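Local structure of periplasmic binding protein/LacI transcriptional regulator (Alkaliphilus metalliredigens, 3CTP) at residues E188-G193 against G265-F270; M162-L167 against R173-I178; I208-D213 against A244-A249. The protein binds beta-D-xylulofuranose in the cleft of its sugar-binding region and probably acts as a DNA-binding transcriptional repressor. All blocks are in the same frame, centred on the assembly; numbering follows the deposited sequence.

Contact 1 of 3, residues E188-G193 against G265-F270; sequences ELRYKG and GFDNSF. With XLF (beta-D-xylulofuranose), chain C.
Arg-190 reaches from helix 185-200 across the face of Phe-266, the two side chains coming from opposite directions. CB leaves the helix toward 265-270, chi1 of -64° turns CG anti to the carbonyl carbon, and from CG to NE the chain runs extended over the ring. CG passes CE1 of Phe-266; CD sits almost squarely above the ring, 3.7 Å from its centroid, in a CH-pi contact. NE follows over the ring and is hydrogen-bonded to Asn-156 OD1. CZ comes to 3.2 Å from Phe-266 CD2, the guanidinium lying nearly flat on the ring with planes 13° apart, a stack that is also a cation-pi pair. At the tip the sugar takes over: NH1 gives a fairly straight bond of 2.8 Å to O2 of the xylulofuranose, near the guanidinium plane, while NH2 reaches its O3 at 2.9 Å. Asp-267 grips the same ligand as acceptor, OD1 from O2 and OD2 from O1, each at 2.6 Å. Its charge lies near that of Arg-190, but OD1 stands well out of the guanidinium plane and receives no N-H from it. A leucine in place of Arg-190 would probably leave O2 and O3 of the sugar without these donors and the Phe-266 face without its cation. An arginine held on an aromatic shelf beside an aspartate here forms part of the sugar pocket of a periplasmic-binding-protein-like domain.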
loop_
_atom_site.group_PDB
_atom_site.type_symbol
_atom_site.label_atom_id
_atom_site.label_comp_id
_atom_site.label_asym_id
_atom_site.label_seq_id
_atom_site.Cartn_x
_atom_site.Cartn_y
_atom_site.Cartn_z
ATOM N N GLU A 188 18.644 -7.786 9.223
ATOM C CA GLU A 188 19.739 -8.416 9.978
ATOM C C GLU A 188 20.701 -7.336 10.481
ATOM O O GLU A 188 21.175 -7.410 11.608
ATOM C CB GLU A 188 20.507 -9.428 9.132
ATOM C CG GLU A 188 19.721 -10.731 8.881
ATOM C CD GLU A 188 19.523 -11.511 10.177
ATOM O OE1 GLU A 188 20.453 -12.225 10.606
ATOM O OE2 GLU A 188 18.455 -11.395 10.791
ATOM N N LEU A 189 20.982 -6.343 9.644
ATOM C CA LEU A 189 21.867 -5.260 10.095
ATOM C C LEU A 189 21.195 -4.430 11.189
ATOM O O LEU A 189 21.860 -3.997 12.145
ATOM C CB LEU A 189 22.269 -4.394 8.899
ATOM C CG LEU A 189 23.315 -5.031 7.989
ATOM C CD1 LEU A 189 23.454 -4.195 6.719
ATOM C CD2 LEU A 189 24.641 -5.148 8.739
ATOM N N ARG A 190 19.881 -4.179 11.071
ATOM C CA ARG A 190 19.210 -3.456 12.157
ATOM C C ARG A 190 19.311 -4.212 13.477
ATOM O O ARG A 190 19.550 -3.632 14.533
ATOM C CB ARG A 190 17.717 -3.196 11.839
ATOM C CG ARG A 190 17.557 -2.277 10.644
ATOM C CD ARG A 190 16.112 -2.234 10.136
ATOM N NE ARG A 190 16.110 -1.621 8.806
ATOM C CZ ARG A 190 15.077 -1.623 7.968
ATOM N NH1 ARG A 190 13.920 -2.189 8.316
ATOM N NH2 ARG A 190 15.224 -1.065 6.771
ATOM N N TYR A 191 19.124 -5.527 13.408
ATOM C CA TYR A 191 19.250 -6.373 14.588
ATOM C C TYR A 191 20.651 -6.273 15.179
ATOM O O TYR A 191 20.814 -6.098 16.387
ATOM C CB TYR A 191 18.916 -7.815 14.163
ATOM C CG TYR A 191 19.540 -8.898 14.983
ATOM C CD1 TYR A 191 19.003 -9.270 16.194
ATOM C CD2 TYR A 191 20.632 -9.588 14.510
ATOM C CE1 TYR A 191 19.580 -10.292 16.954
ATOM C CE2 TYR A 191 21.210 -10.609 15.243
ATOM C CZ TYR A 191 20.681 -10.936 16.460
ATOM O OH TYR A 191 21.247 -11.970 17.185
ATOM N N LYS A 192 21.652 -6.349 14.311
ATOM C CA LYS A 192 23.034 -6.330 14.790
ATOM C C LYS A 192 23.368 -4.970 15.422
ATOM O O LYS A 192 24.050 -4.902 16.459
ATOM C CB LYS A 192 23.967 -6.612 13.619
ATOM C CG LYS A 192 25.405 -6.876 14.077
ATOM C CD LYS A 192 25.420 -7.920 15.180
ATOM C CE LYS A 192 26.800 -8.046 15.817
ATOM N NZ LYS A 192 26.780 -8.916 17.019
ATOM N N GLY A 193 22.893 -3.881 14.822
ATOM C CA GLY A 193 23.217 -2.559 15.398
ATOM C C GLY A 193 22.534 -2.405 16.741
ATOM O O GLY A 193 23.097 -1.838 17.689
ATOM N N GLY A 265 9.732 2.145 15.401
ATOM C CA GLY A 265 9.749 1.323 14.171
ATOM C C GLY A 265 10.948 1.637 13.288
ATOM O O GLY A 265 12.010 2.064 13.774
ATOM N N PHE A 266 10.782 1.424 11.972
ATOM C CA PHE A 266 11.823 1.782 11.025
ATOM C C PHE A 266 11.172 2.001 9.678
ATOM O O PHE A 266 10.335 1.195 9.273
ATOM C CB PHE A 266 12.831 0.623 10.884
ATOM C CG PHE A 266 14.231 1.048 10.466
ATOM C CD1 PHE A 266 15.268 1.049 11.398
ATOM C CD2 PHE A 266 14.521 1.349 9.146
ATOM C CE1 PHE A 266 16.565 1.399 11.022
ATOM C CE2 PHE A 266 15.811 1.706 8.764
ATOM C CZ PHE A 266 16.839 1.737 9.717
ATOM N N ASP A 267 11.576 3.080 9.006
ATOM C CA ASP A 267 11.247 3.424 7.614
ATOM C C ASP A 267 10.865 4.905 7.470
ATOM O O ASP A 267 11.220 5.546 6.489
ATOM C CB ASP A 267 10.032 2.693 7.045
ATOM C CG ASP A 267 10.301 1.239 6.699
ATOM O OD1 ASP A 267 11.485 0.834 6.538
ATOM O OD2 ASP A 267 9.284 0.515 6.525
ATOM N N ASN A 268 10.054 5.394 8.405
ATOM C CA ASN A 268 9.268 6.614 8.166
ATOM C C ASN A 268 8.409 6.457 6.917
ATOM O O ASN A 268 8.414 7.316 6.029
ATOM C CB ASN A 268 10.150 7.859 8.038
ATOM C CG ASN A 268 9.330 9.142 8.161
ATOM O OD1 ASN A 268 8.194 9.114 8.642
ATOM N ND2 ASN A 268 9.896 10.270 7.702
ATOM N N SER A 269 7.646 5.369 6.871
ATOM C CA SER A 269 6.608 5.253 5.846
ATOM C C SER A 269 5.279 5.872 6.338
ATOM O O SER A 269 5.117 6.216 7.529
ATOM C CB SER A 269 6.400 3.793 5.444
ATOM O OG SER A 269 5.816 3.060 6.511
ATOM N N PHE A 270 4.327 6.052 5.429
ATOM C CA PHE A 270 3.194 6.873 5.816
ATOM C C PHE A 270 2.345 6.275 6.921
ATOM O O PHE A 270 1.614 6.992 7.605
ATOM C CB PHE A 270 2.339 7.262 4.588
ATOM C CG PHE A 270 1.533 6.132 3.987
ATOM C CD1 PHE A 270 0.362 5.705 4.601
ATOM C CD2 PHE A 270 1.892 5.579 2.750
ATOM C CE1 PHE A 270 -0.443 4.673 4.030
ATOM C CE2 PHE A 270 1.106 4.562 2.162
ATOM C CZ PHE A 270 -0.065 4.106 2.815
HETATM O O4 XLF C . 13.886 -5.005 4.204
HETATM C C4 XLF C . 13.522 -3.940 5.086
HETATM C C5 XLF C . 12.389 -4.445 5.968
HETATM O O5 XLF C . 11.208 -3.771 5.519
HETATM C C3 XLF C . 12.914 -2.781 4.312
HETATM O O3 XLF C . 13.800 -1.655 4.259
HETATM C C2 XLF C . 11.686 -2.486 5.130
HETATM O O2 XLF C . 12.024 -1.731 6.311
HETATM C C1 XLF C . 10.606 -1.783 4.333
HETATM O O1 XLF C . 9.430 -1.651 5.146
#

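Contact 2 of 3, residues M162-L167 against R173-I178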
loop_
_atom_site.group_PDB
_atom_site.type_symbol
_atom_site.label_atom_id
_atom_site.label_comp_id
_atom_site.label_asym_id
_atom_site.label_seq_id
_atom_site.Cartn_x
_atom_site.Cartn_y
_atom_site.Cartn_z
ATOM N N MET A 162 20.821 3.477 16.494
ATOM C CA MET A 162 20.103 4.714 16.899
ATOM C C MET A 162 18.831 4.333 17.636
ATOM O O MET A 162 18.399 5.003 18.590
ATOM C CB MET A 162 19.678 5.592 15.695
ATOM C CG MET A 162 20.757 6.349 14.970
ATOM S SD MET A 162 20.045 7.227 13.516
ATOM C CE MET A 162 21.564 7.297 12.593
ATOM N N ALA A 163 18.157 3.305 17.141
ATOM C CA ALA A 163 16.920 2.885 17.798
ATOM C C ALA A 163 17.189 2.415 19.205
ATOM O O ALA A 163 16.443 2.757 20.125
ATOM C CB ALA A 163 16.227 1.781 16.983
ATOM N N PHE A 164 18.274 1.658 19.401
ATOM C CA PHE A 164 18.562 1.237 20.773
ATOM C C PHE A 164 18.872 2.446 21.647
ATOM O O PHE A 164 18.380 2.564 22.778
ATOM C CB PHE A 164 19.787 0.311 20.840
ATOM C CG PHE A 164 20.131 -0.037 22.244
ATOM C CD1 PHE A 164 19.459 -1.053 22.877
ATOM C CD2 PHE A 164 21.036 0.738 22.974
ATOM C CE1 PHE A 164 19.717 -1.358 24.216
ATOM C CE2 PHE A 164 21.297 0.431 24.326
ATOM C CZ PHE A 164 20.642 -0.600 24.928
ATOM N N ASP A 165 19.747 3.309 21.134
ATOM C CA ASP A 165 20.214 4.466 21.931
ATOM C C ASP A 165 19.001 5.307 22.335
ATOM O O ASP A 165 18.942 5.839 23.452
ATOM C CB ASP A 165 21.167 5.344 21.114
ATOM C CG ASP A 165 22.531 4.709 20.922
ATOM O OD1 ASP A 165 22.837 3.726 21.629
ATOM O OD2 ASP A 165 23.278 5.210 20.070
ATOM N N HIS A 166 18.018 5.421 21.441
ATOM C CA HIS A 166 16.844 6.249 21.765
ATOM C C HIS A 166 16.016 5.605 22.882
ATOM O O HIS A 166 15.639 6.272 23.854
ATOM C CB HIS A 166 16.013 6.502 20.500
ATOM C CG HIS A 166 14.793 7.338 20.729
ATOM N ND1 HIS A 166 14.855 8.657 21.129
ATOM C CD2 HIS A 166 13.478 7.043 20.586
ATOM C CE1 HIS A 166 13.619 9.132 21.254
ATOM N NE2 HIS A 166 12.768 8.175 20.912
ATOM N N LEU A 167 15.731 4.307 22.772
ATOM C CA LEU A 167 14.975 3.647 23.838
ATOM C C LEU A 167 15.732 3.752 25.157
ATOM O O LEU A 167 15.155 4.041 26.203
ATOM C CB LEU A 167 14.721 2.178 23.535
ATOM C CG LEU A 167 13.741 1.963 22.384
ATOM C CD1 LEU A 167 13.570 0.469 22.201
ATOM C CD2 LEU A 167 12.389 2.616 22.676
ATOM N N ARG A 173 14.857 -0.327 29.997
ATOM C CA ARG A 173 15.851 -1.332 30.362
ATOM C C ARG A 173 15.394 -2.763 30.068
ATOM O O ARG A 173 16.229 -3.621 29.789
ATOM C CB ARG A 173 16.254 -1.198 31.844
ATOM C CG ARG A 173 16.829 0.183 32.205
ATOM C CD ARG A 173 18.191 0.434 31.548
ATOM N NE ARG A 173 18.796 1.722 31.918
ATOM C CZ ARG A 173 18.638 2.864 31.256
ATOM N NH1 ARG A 173 19.241 3.965 31.704
ATOM N NH2 ARG A 173 17.872 2.931 30.153
ATOM N N LYS A 174 14.091 -3.020 30.140
ATOM C CA LYS A 174 13.530 -4.276 29.674
ATOM C C LYS A 174 13.115 -4.034 28.234
ATOM O O LYS A 174 12.133 -3.364 27.989
ATOM C CB LYS A 174 12.301 -4.656 30.481
ATOM C CG LYS A 174 12.584 -4.932 31.975
ATOM C CD LYS A 174 11.279 -4.988 32.771
ATOM C CE LYS A 174 11.535 -5.270 34.256
ATOM N NZ LYS A 174 10.249 -5.484 34.984
ATOM N N ILE A 175 13.867 -4.595 27.296
ATOM C CA ILE A 175 13.694 -4.252 25.874
ATOM C C ILE A 175 13.489 -5.480 25.005
ATOM O O ILE A 175 14.169 -6.493 25.196
ATOM C CB ILE A 175 14.920 -3.459 25.413
ATOM C CG1 ILE A 175 14.903 -2.090 26.102
ATOM C CG2 ILE A 175 14.977 -3.321 23.878
ATOM C CD1 ILE A 175 16.206 -1.300 25.918
ATOM N N LEU A 176 12.548 -5.360 24.054
ATOM C CA LEU A 176 12.267 -6.409 23.081
ATOM C C LEU A 176 12.576 -5.866 21.703
ATOM O O LEU A 176 12.229 -4.710 21.394
ATOM C CB LEU A 176 10.765 -6.717 23.117
ATOM C CG LEU A 176 10.200 -7.651 22.040
ATOM C CD1 LEU A 176 10.806 -9.040 22.144
ATOM C CD2 LEU A 176 8.688 -7.754 22.176
ATOM N N HIS A 177 13.186 -6.692 20.859
ATOM C CA HIS A 177 13.288 -6.343 19.424
ATOM C C HIS A 177 12.522 -7.403 18.642
ATOM O O HIS A 177 12.822 -8.597 18.749
ATOM C CB HIS A 177 14.751 -6.279 18.964
ATOM C CG HIS A 177 14.914 -6.112 17.482
ATOM N ND1 HIS A 177 14.072 -5.320 16.735
ATOM C CD2 HIS A 177 15.822 -6.620 16.615
ATOM C CE1 HIS A 177 14.452 -5.352 15.457
ATOM N NE2 HIS A 177 15.517 -6.122 15.364
ATOM N N ILE A 178 11.489 -6.956 17.921
ATOM C CA ILE A 178 10.790 -7.819 16.982
ATOM C C ILE A 178 11.563 -7.672 15.683
ATOM O O ILE A 178 11.512 -6.606 15.034
ATOM C CB ILE A 178 9.338 -7.404 16.832
ATOM C CG1 ILE A 178 8.664 -7.644 18.200
ATOM C CG2 ILE A 178 8.648 -8.255 15.729
ATOM C CD1 ILE A 178 7.204 -7.216 18.309
#
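The ring of Phe-164 meets Ile-175 obliquely: CE1 stands 3.9 Å from the CD1 methyl, and the two side chains cross at about a right angle. At the edge of the same ring, in its plane, lies OD1 of the next residue, Asp-165, whose carboxylate is engaged in a salt bridge with Arg-161. The rings of Phe-164 and Phe-194, the latter on helix 185-200, pack T-shaped (edge-to-face), and Ala-198 of that helix packs against Phe-164, so a second helix shares this apolar patch.

Phe-164 does not start out aimed at the strand. With CG anti to the backbone N (chi1 176°), the ring is carried round until its CE1 side comes up to the isoleucine. Leu-167, one helical turn further on, is directed at the strand from its CB onward and brings CD1 to 4.4 Å from Ile-175 CG2, a looser touch. The isoleucine therefore serves both helix residues with different branches: the end of its long arm, CD1, goes to the phenylalanine, and the short CG2 branch goes to the leucine. Its rotamer, with CG1 anti to the carbonyl carbon (chi1 -69°), spreads the two branches this way. The contact is wholly apolar, and all three side chains are buried. Phe-194 also touches Leu-167 and Ile-175, while Ile-264 of strand 262-264 adds to the packing on Leu-167.

Helix 156-169 leads through a short connection into strand 175-179, which lies inside a four-stranded parallel sheet. The helix packs on the sheet through the strand that follows it in the chain, as in the layered alpha/beta packing of a Rossmann-like periplasmic-binding-protein lobe.

Contact 3 of 3, residues I208-D213 against A244-A249; sequences IEFQHD and ATVMRA
Apolar packing comes first: CZ of Phe-210 stands 4.5 Å from CG2 of Val-246, approaching obliquely, a light touch in a contact that buries only 63 Å² in all. The ring points at helix 240-252 with CG anti to the carbonyl carbon (chi1 -80°), while Ile-178 of strand 175-179 packs against both Phe-210 and Val-246. Thr-245 is met differently, its OG1 lying at the ring edge, near the plane, 4.5 Å from CE2. That hydroxyl is hydrogen-bonded to Ala-242 O in its own helix, so toward Phe-210 it is simply a neighbour.

In the fold, the contact joins the end of edge strand 206-209 to a helix covering the parallel sheet of this periplasmic-binding-protein-like lobe, and Thr-245 of that helix also packs on Leu-274 of the second subunit.

Polar bonds lie within the strand-end segment. NE2 of Gln-211 gives a straight bond of 3.1 Å to Glu-209 OE1, on the anti lone pair and close to the plane of the glutamine amide. The same nitrogen also reaches Glu-209 O, from well above the carbonyl plane. These two bonds tie the glutamine side chain back across Phe-210 in sequence and fix the rotation of its amide. The other carboxylate oxygen, Glu-209 OE2, pairs with Lys-179 in a salt bridge.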
loop_
_atom_site.group_PDB
_atom_site.type_symbol
_atom_site.label_atom_id
_atom_site.label_comp_id
_atom_site.label_asym_id
_atom_site.label_seq_id
_atom_site.Cartn_x
_atom_site.Cartn_y
_atom_site.Cartn_z
ATOM N N ILE A 208 11.974 -11.532 19.171
ATOM C CA ILE A 208 10.956 -12.373 18.504
ATOM C C ILE A 208 11.193 -12.184 17.012
ATOM O O ILE A 208 11.356 -11.054 16.572
ATOM C CB ILE A 208 9.546 -11.862 18.854
ATOM C CG1 ILE A 208 9.253 -12.131 20.334
ATOM C CG2 ILE A 208 8.453 -12.531 17.983
ATOM C CD1 ILE A 208 7.925 -11.526 20.815
ATOM N N GLU A 209 11.255 -13.263 16.243
ATOM C CA GLU A 209 11.608 -13.138 14.824
ATOM C C GLU A 209 10.424 -13.441 13.938
ATOM O O GLU A 209 9.969 -14.591 13.868
ATOM C CB GLU A 209 12.724 -14.120 14.462
ATOM C CG GLU A 209 13.231 -14.008 13.016
ATOM C CD GLU A 209 14.357 -15.003 12.765
ATOM O OE1 GLU A 209 14.063 -16.167 12.424
ATOM O OE2 GLU A 209 15.534 -14.630 12.942
ATOM N N PHE A 210 9.925 -12.428 13.235
ATOM C CA PHE A 210 8.822 -12.666 12.303
ATOM C C PHE A 210 9.408 -13.274 11.047
ATOM O O PHE A 210 10.532 -12.918 10.654
ATOM C CB PHE A 210 8.170 -11.334 11.899
ATOM C CG PHE A 210 7.191 -10.770 12.905
ATOM C CD1 PHE A 210 7.133 -11.221 14.214
ATOM C CD2 PHE A 210 6.337 -9.740 12.517
ATOM C CE1 PHE A 210 6.212 -10.688 15.121
ATOM C CE2 PHE A 210 5.416 -9.182 13.428
ATOM C CZ PHE A 210 5.361 -9.656 14.725
ATOM N N GLN A 211 8.663 -14.174 10.392
ATOM C CA GLN A 211 9.222 -14.851 9.204
ATOM C C GLN A 211 8.840 -14.214 7.892
ATOM O O GLN A 211 9.315 -14.647 6.802
ATOM C CB GLN A 211 8.755 -16.315 9.166
ATOM C CG GLN A 211 9.142 -17.072 10.436
ATOM C CD GLN A 211 10.637 -17.081 10.654
ATOM O OE1 GLN A 211 11.395 -17.494 9.770
ATOM N NE2 GLN A 211 11.075 -16.629 11.829
ATOM N N HIS A 212 7.976 -13.200 7.965
ATOM C CA HIS A 212 7.498 -12.524 6.764
ATOM C C HIS A 212 7.420 -11.028 7.056
ATOM O O HIS A 212 7.246 -10.628 8.206
ATOM C CB HIS A 212 6.069 -12.976 6.415
ATOM C CG HIS A 212 5.945 -14.447 6.186
ATOM N ND1 HIS A 212 5.658 -15.334 7.203
ATOM C CD2 HIS A 212 6.068 -15.187 5.059
ATOM C CE1 HIS A 212 5.608 -16.563 6.710
ATOM N NE2 HIS A 212 5.848 -16.502 5.410
ATOM N N ASP A 213 7.525 -10.229 6.000
ATOM C CA ASP A 213 7.111 -8.826 6.077
ATOM C C ASP A 213 5.585 -8.825 6.197
ATOM O O ASP A 213 4.920 -9.875 6.141
ATOM C CB ASP A 213 7.567 -8.114 4.785
ATOM C CG ASP A 213 7.566 -6.601 4.885
ATOM O OD1 ASP A 213 7.215 -6.046 5.949
ATOM O OD2 ASP A 213 7.959 -5.974 3.871
ATOM N N ALA A 244 2.863 -1.207 13.270
ATOM C CA ALA A 244 1.432 -0.908 13.310
ATOM C C ALA A 244 0.647 -2.133 13.758
ATOM O O ALA A 244 -0.353 -2.003 14.506
ATOM C CB ALA A 244 0.947 -0.474 11.901
ATOM N N THR A 245 1.062 -3.314 13.294
ATOM C CA THR A 245 0.328 -4.536 13.686
ATOM C C THR A 245 0.546 -4.837 15.167
ATOM O O THR A 245 -0.368 -5.267 15.882
ATOM C CB THR A 245 0.735 -5.789 12.856
ATOM O OG1 THR A 245 2.086 -6.187 13.207
ATOM C CG2 THR A 245 0.619 -5.477 11.379
ATOM N N VAL A 246 1.771 -4.593 15.629
ATOM C CA VAL A 246 2.084 -4.810 17.050
ATOM C C VAL A 246 1.277 -3.845 17.913
ATOM O O VAL A 246 0.705 -4.230 18.924
ATOM C CB VAL A 246 3.598 -4.635 17.315
ATOM C CG1 VAL A 246 3.908 -4.650 18.849
ATOM C CG2 VAL A 246 4.400 -5.698 16.558
ATOM N N MET A 247 1.225 -2.578 17.525
ATOM C CA MET A 247 0.467 -1.611 18.315
ATOM C C MET A 247 -1.020 -1.974 18.309
ATOM O O MET A 247 -1.708 -1.761 19.317
ATOM C CB MET A 247 0.662 -0.212 17.734
ATOM C CG MET A 247 2.060 0.358 18.021
ATOM S SD MET A 247 2.461 2.006 17.296
ATOM C CE MET A 247 1.161 3.055 17.996
ATOM N N ARG A 248 -1.525 -2.465 17.175
ATOM C CA ARG A 248 -2.951 -2.860 17.112
ATOM C C ARG A 248 -3.231 -3.950 18.136
ATOM O O ARG A 248 -4.248 -3.909 18.858
ATOM C CB ARG A 248 -3.307 -3.386 15.718
ATOM C CG ARG A 248 -4.554 -4.339 15.684
ATOM C CD ARG A 248 -4.806 -4.805 14.237
ATOM N NE ARG A 248 -5.993 -5.642 14.057
ATOM C CZ ARG A 248 -5.967 -6.967 14.059
ATOM N NH1 ARG A 248 -4.823 -7.601 14.260
ATOM N NH2 ARG A 248 -7.090 -7.658 13.857
ATOM N N ALA A 249 -2.326 -4.923 18.213
ATOM C CA ALA A 249 -2.488 -6.020 19.176
ATOM C C ALA A 249 -2.440 -5.508 20.599
ATOM O O ALA A 249 -3.219 -5.943 21.441
ATOM C CB ALA A 249 -1.433 -7.079 18.973
#

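Overall arrangement
All three contacts belong to one lobe, built round the four-stranded parallel sheet. Of the three, contact 1 bonds the xylulofuranose, through Arg-190 and Asp-267; in contact 3 the side chain of Phe-210 is about 10 Å from the bound xylulofuranose. Contacts 1 and 2 have centres about 12 Å apart and touch where Tyr-191 CA meets His-177 NE2 at 3.8 Å. Contacts 2 and 3 share the sheet: His-177 O lies 3.1 Å from Ile-208 N, a probable hydrogen bond between neighbouring strands, and Ile-178 CG2 packs 3.5 Å from Phe-210 CE1. Contacts 1 and 3 do not touch, their nearest atoms about 5 Å apart, yet Asp-213 of 208-213 binds pocket residues Arg-124, Asn-72 and Asn-239.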